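Local structure of GH5 (4YHE) at residues A[269-281]-A[312-326]. The protein probably hydrolyses beta-1,4-glucosidic linkages in cellulose, as a family 5 glycoside hydrolase built on a beta/alpha barrel. Sequence-based numbering, arbitrary orientation.
Sequences GEEAYVGMLNRLF and YYFRYICKAMRDRRI
Tyr312 OH donates to Glu270 OE2 over 2.7 Å, reaching the anti lone pair of the carboxylate, whose plane stands 79° from the ring; His259 ND1 bonds the same oxygen, so two partners hold it. At the other end Arg324 NE gives a nearly straight bond of 2.8 Å to Asn278 OD1. OD1 lies in the plane of the guanidinium, while NE comes in from above the amide's carbonyl plane rather than on a lone pair; NH2 adds a weak bond. NH1 of Arg324 turns back to Ala320 O (2.9 Å), on a lone pair, which ties the guanidinium to both helices and fixes its rotation. Were the arginine cut back to an alanine, Asn278 OD1 and Ala320 O would probably lose these donors and a gap would open beside Leu277 CB and Val274 CG1. The Phe281 ring turns its edge to Arg324 O. A water joins Tyr273 OH to Tyr313 OH, which also bonds Asp244 O.

Between these polar ends, Ile317 CG2 sits over the centre of the Tyr273 ring, 3.6 Å from the centroid, while Met276 CE lies on the opposite face and Met321 CE meets the ring edge. Leu277 CD1 presses tightly on Ala320 CB at 3.4 Å, and CD2 touches Met321 CG. At the Tyr312 end, with its chain bent at chi2 (95°), Glu270 lays CG over a face of Tyr316 as a CH-pi contact and still carries its carboxylate on to Tyr312.

The helices run nearly parallel, 23° apart, with axes 10.3 Å from each other at closest, as successive outer helices of the beta/alpha barrel. A Schellman motif at Arg325 ends the second and leads into strand 327-332. Strand 291-296 lies beneath, where Leu277, Leu280 and Ile326 meet Phe293; helix 377-382 touches Glu270 and Tyr316.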
# COMPACT_ATOMS: atom_id res chain seq x y z
N GLY A 269 14.19 8.83 14.52
CA GLY A 269 14.29 7.44 14.86
C GLY A 269 13.01 6.87 15.41
O GLY A 269 11.96 7.13 14.89
N GLU A 270 13.11 6.09 16.48
CA GLU A 270 11.97 5.39 17.03
C GLU A 270 10.80 6.27 17.44
O GLU A 270 9.65 5.97 17.11
CB GLU A 270 12.38 4.55 18.24
CG GLU A 270 13.36 3.44 17.92
CD GLU A 270 14.83 3.82 18.15
OE1 GLU A 270 15.16 5.03 18.12
OE2 GLU A 270 15.65 2.90 18.36
N GLU A 271 11.09 7.34 18.18
CA GLU A 271 10.05 8.23 18.68
C GLU A 271 9.25 8.86 17.53
O GLU A 271 8.02 8.96 17.57
CB GLU A 271 10.66 9.37 19.52
CG GLU A 271 11.16 8.93 20.88
CD GLU A 271 11.63 10.10 21.75
OE1 GLU A 271 12.04 11.16 21.18
OE2 GLU A 271 11.59 9.97 23.00
N ALA A 272 9.96 9.30 16.51
CA ALA A 272 9.28 9.87 15.34
C ALA A 272 8.30 8.87 14.70
O ALA A 272 7.17 9.20 14.41
CB ALA A 272 10.29 10.33 14.34
N TYR A 273 8.75 7.64 14.51
CA TYR A 273 7.93 6.66 13.80
C TYR A 273 6.71 6.31 14.65
O TYR A 273 5.59 6.28 14.16
CB TYR A 273 8.76 5.42 13.41
CG TYR A 273 8.14 4.61 12.28
CD1 TYR A 273 7.00 3.87 12.48
CD2 TYR A 273 8.67 4.64 10.98
CE1 TYR A 273 6.41 3.13 11.45
CE2 TYR A 273 8.10 3.92 9.95
CZ TYR A 273 6.95 3.17 10.19
OH TYR A 273 6.35 2.45 9.16
N VAL A 274 6.91 6.10 15.94
CA VAL A 274 5.80 5.87 16.85
C VAL A 274 4.82 7.02 16.91
O VAL A 274 3.59 6.80 16.96
CB VAL A 274 6.31 5.45 18.26
CG1 VAL A 274 5.16 5.38 19.22
CG2 VAL A 274 7.04 4.11 18.17
N GLY A 275 5.34 8.25 16.83
CA GLY A 275 4.48 9.43 16.85
C GLY A 275 3.50 9.37 15.68
O GLY A 275 2.31 9.63 15.82
N MET A 276 4.02 9.01 14.50
CA MET A 276 3.22 8.95 13.31
C MET A 276 2.15 7.90 13.48
O MET A 276 0.98 8.11 13.16
CB MET A 276 4.10 8.64 12.11
CG MET A 276 3.32 8.49 10.82
SD MET A 276 2.88 6.76 10.56
CE MET A 276 4.51 6.20 10.02
N LEU A 277 2.53 6.76 14.05
CA LEU A 277 1.56 5.71 14.28
C LEU A 277 0.51 6.14 15.27
O LEU A 277 -0.65 5.79 15.12
CB LEU A 277 2.26 4.43 14.75
CG LEU A 277 3.23 3.74 13.76
CD1 LEU A 277 3.97 2.61 14.45
CD2 LEU A 277 2.49 3.24 12.52
N ASN A 278 0.92 6.87 16.31
CA ASN A 278 -0.01 7.38 17.31
C ASN A 278 -1.08 8.27 16.72
O ASN A 278 -2.25 8.19 17.10
CB ASN A 278 0.73 8.11 18.42
CG ASN A 278 1.37 7.15 19.42
OD1 ASN A 278 0.93 6.02 19.55
ND2 ASN A 278 2.46 7.59 20.07
N ARG A 279 -0.70 9.10 15.75
CA ARG A 279 -1.68 9.95 15.09
C ARG A 279 -2.75 9.15 14.34
O ARG A 279 -3.92 9.47 14.40
CB ARG A 279 -0.97 11.00 14.23
CG ARG A 279 -0.20 11.96 15.14
CD ARG A 279 0.34 13.18 14.43
NE ARG A 279 1.46 12.88 13.57
CZ ARG A 279 2.74 12.73 13.95
NH1 ARG A 279 3.10 12.81 15.22
NH2 ARG A 279 3.66 12.49 13.03
N LEU A 280 -2.35 8.06 13.71
CA LEU A 280 -3.26 7.16 13.03
C LEU A 280 -4.14 6.40 14.03
O LEU A 280 -5.33 6.17 13.83
CB LEU A 280 -2.45 6.17 12.22
CG LEU A 280 -1.72 6.74 10.99
CD1 LEU A 280 -0.81 5.66 10.39
CD2 LEU A 280 -2.73 7.24 9.98
N PHE A 281 -3.51 5.96 15.08
CA PHE A 281 -4.25 5.26 16.12
C PHE A 281 -5.34 6.14 16.69
O PHE A 281 -6.50 5.75 16.71
CB PHE A 281 -3.33 4.77 17.19
CG PHE A 281 -4.07 4.09 18.32
CD1 PHE A 281 -4.42 2.75 18.21
CD2 PHE A 281 -4.45 4.80 19.43
CE1 PHE A 281 -5.12 2.12 19.22
CE2 PHE A 281 -5.15 4.17 20.46
CZ PHE A 281 -5.49 2.84 20.35
N TYR A 312 16.15 -4.78 12.69
CA TYR A 312 15.73 -4.02 13.87
C TYR A 312 14.61 -3.06 13.53
O TYR A 312 13.61 -3.01 14.20
CB TYR A 312 16.91 -3.25 14.50
CG TYR A 312 16.50 -2.31 15.59
CD1 TYR A 312 16.06 -2.80 16.82
CD2 TYR A 312 16.54 -0.92 15.41
CE1 TYR A 312 15.65 -1.95 17.82
CE2 TYR A 312 16.16 -0.06 16.42
CZ TYR A 312 15.71 -0.58 17.63
OH TYR A 312 15.32 0.22 18.65
N TYR A 313 14.77 -2.31 12.45
CA TYR A 313 13.69 -1.44 12.00
C TYR A 313 12.37 -2.18 11.80
O TYR A 313 11.34 -1.74 12.31
CB TYR A 313 14.18 -0.74 10.74
CG TYR A 313 13.20 0.11 9.98
CD1 TYR A 313 12.97 1.44 10.34
CD2 TYR A 313 12.58 -0.37 8.85
CE1 TYR A 313 12.14 2.26 9.58
CE2 TYR A 313 11.75 0.44 8.09
CZ TYR A 313 11.52 1.75 8.46
OH TYR A 313 10.71 2.54 7.70
N PHE A 314 12.39 -3.33 11.12
CA PHE A 314 11.21 -4.10 10.91
C PHE A 314 10.62 -4.60 12.24
O PHE A 314 9.45 -4.48 12.48
CB PHE A 314 11.48 -5.29 9.97
CG PHE A 314 11.80 -4.91 8.51
CD1 PHE A 314 11.29 -3.78 7.92
CD2 PHE A 314 12.59 -5.73 7.75
CE1 PHE A 314 11.58 -3.46 6.59
CE2 PHE A 314 12.87 -5.45 6.42
CZ PHE A 314 12.36 -4.31 5.84
N ARG A 315 11.45 -5.18 13.11
CA ARG A 315 10.91 -5.66 14.36
C ARG A 315 10.23 -4.55 15.12
O ARG A 315 9.10 -4.69 15.57
CB ARG A 315 12.00 -6.26 15.22
CG ARG A 315 12.57 -7.55 14.70
CD ARG A 315 13.30 -8.29 15.84
NE ARG A 315 14.44 -7.51 16.38
CZ ARG A 315 15.62 -7.38 15.78
NH1 ARG A 315 15.86 -7.98 14.62
NH2 ARG A 315 16.57 -6.66 16.37
N TYR A 316 10.91 -3.43 15.25
CA TYR A 316 10.38 -2.32 16.05
C TYR A 316 9.08 -1.74 15.47
O TYR A 316 8.07 -1.64 16.16
CB TYR A 316 11.44 -1.24 16.19
CG TYR A 316 11.12 -0.21 17.24
CD1 TYR A 316 11.52 -0.41 18.57
CD2 TYR A 316 10.42 0.95 16.94
CE1 TYR A 316 11.18 0.49 19.56
CE2 TYR A 316 10.10 1.88 17.93
CZ TYR A 316 10.50 1.65 19.24
OH TYR A 316 10.23 2.55 20.24
N ILE A 317 9.10 -1.33 14.19
CA ILE A 317 7.91 -0.68 13.64
C ILE A 317 6.70 -1.62 13.52
O ILE A 317 5.57 -1.20 13.75
CB ILE A 317 8.19 0.04 12.30
CG1 ILE A 317 8.37 -0.92 11.15
CG2 ILE A 317 9.38 1.00 12.46
CD1 ILE A 317 8.64 -0.22 9.81
N CYS A 318 6.94 -2.88 13.19
CA CYS A 318 5.88 -3.85 13.05
C CYS A 318 5.26 -4.18 14.43
O CYS A 318 4.07 -4.45 14.52
CB CYS A 318 6.37 -5.09 12.34
SG CYS A 318 6.81 -4.75 10.57
N LYS A 319 6.07 -4.15 15.47
CA LYS A 319 5.54 -4.34 16.84
C LYS A 319 4.67 -3.14 17.18
O LYS A 319 3.52 -3.27 17.61
CB LYS A 319 6.65 -4.52 17.87
CG LYS A 319 6.13 -4.61 19.30
CD LYS A 319 5.07 -5.68 19.45
CE LYS A 319 4.87 -6.08 20.92
NZ LYS A 319 3.50 -6.63 21.12
N ALA A 320 5.20 -1.95 16.91
CA ALA A 320 4.42 -0.74 17.16
C ALA A 320 3.06 -0.75 16.43
O ALA A 320 2.05 -0.28 16.97
CB ALA A 320 5.24 0.50 16.80
N MET A 321 3.02 -1.29 15.21
CA MET A 321 1.79 -1.38 14.45
C MET A 321 0.79 -2.36 15.09
O MET A 321 -0.36 -2.02 15.28
CB MET A 321 2.08 -1.84 13.00
CG MET A 321 2.81 -0.78 12.17
SD MET A 321 3.48 -1.52 10.66
CE MET A 321 4.41 -0.12 10.00
N ARG A 322 1.25 -3.57 15.39
CA ARG A 322 0.42 -4.56 16.06
C ARG A 322 -0.23 -3.97 17.33
O ARG A 322 -1.43 -4.10 17.53
CB ARG A 322 1.26 -5.76 16.43
CG ARG A 322 0.61 -6.76 17.38
CD ARG A 322 -0.59 -7.46 16.77
NE ARG A 322 -1.30 -8.26 17.78
CZ ARG A 322 -0.91 -9.44 18.24
NH1 ARG A 322 0.17 -10.06 17.77
NH2 ARG A 322 -1.64 -10.04 19.17
N ASP A 323 0.58 -3.30 18.14
CA ASP A 323 0.11 -2.72 19.40
C ASP A 323 -0.96 -1.67 19.20
O ASP A 323 -1.76 -1.43 20.09
CB ASP A 323 1.28 -2.17 20.21
CG ASP A 323 2.17 -3.27 20.78
OD1 ASP A 323 1.73 -4.44 20.80
OD2 ASP A 323 3.32 -3.00 21.15
N ARG A 324 -0.97 -1.04 18.02
CA ARG A 324 -1.99 -0.09 17.62
C ARG A 324 -3.07 -0.68 16.71
O ARG A 324 -3.90 0.05 16.18
CB ARG A 324 -1.29 1.11 16.95
CG ARG A 324 -0.61 2.00 17.97
CD ARG A 324 0.58 2.81 17.48
NE ARG A 324 1.24 3.40 18.64
CZ ARG A 324 2.05 2.75 19.47
NH1 ARG A 324 2.39 1.47 19.24
NH2 ARG A 324 2.56 3.37 20.52
N ARG A 325 -3.09 -2.01 16.56
CA ARG A 325 -4.10 -2.70 15.74
C ARG A 325 -4.08 -2.33 14.25
O ARG A 325 -5.10 -2.34 13.57
CB ARG A 325 -5.50 -2.49 16.35
CG ARG A 325 -5.51 -2.94 17.81
CD ARG A 325 -6.86 -2.88 18.48
NE ARG A 325 -6.63 -3.24 19.87
CZ ARG A 325 -7.49 -3.83 20.69
NH1 ARG A 325 -8.72 -4.14 20.27
NH2 ARG A 325 -7.12 -4.10 21.93
N ILE A 326 -2.88 -2.03 13.79
CA ILE A 326 -2.62 -1.64 12.40
C ILE A 326 -1.90 -2.80 11.68
O ILE A 326 -0.92 -3.34 12.17
CB ILE A 326 -1.77 -0.38 12.38
CG1 ILE A 326 -2.58 0.79 12.94
CG2 ILE A 326 -1.35 -0.03 10.94
CD1 ILE A 326 -1.74 2.03 13.14
O HOH W 1 8.07 1.79 7.07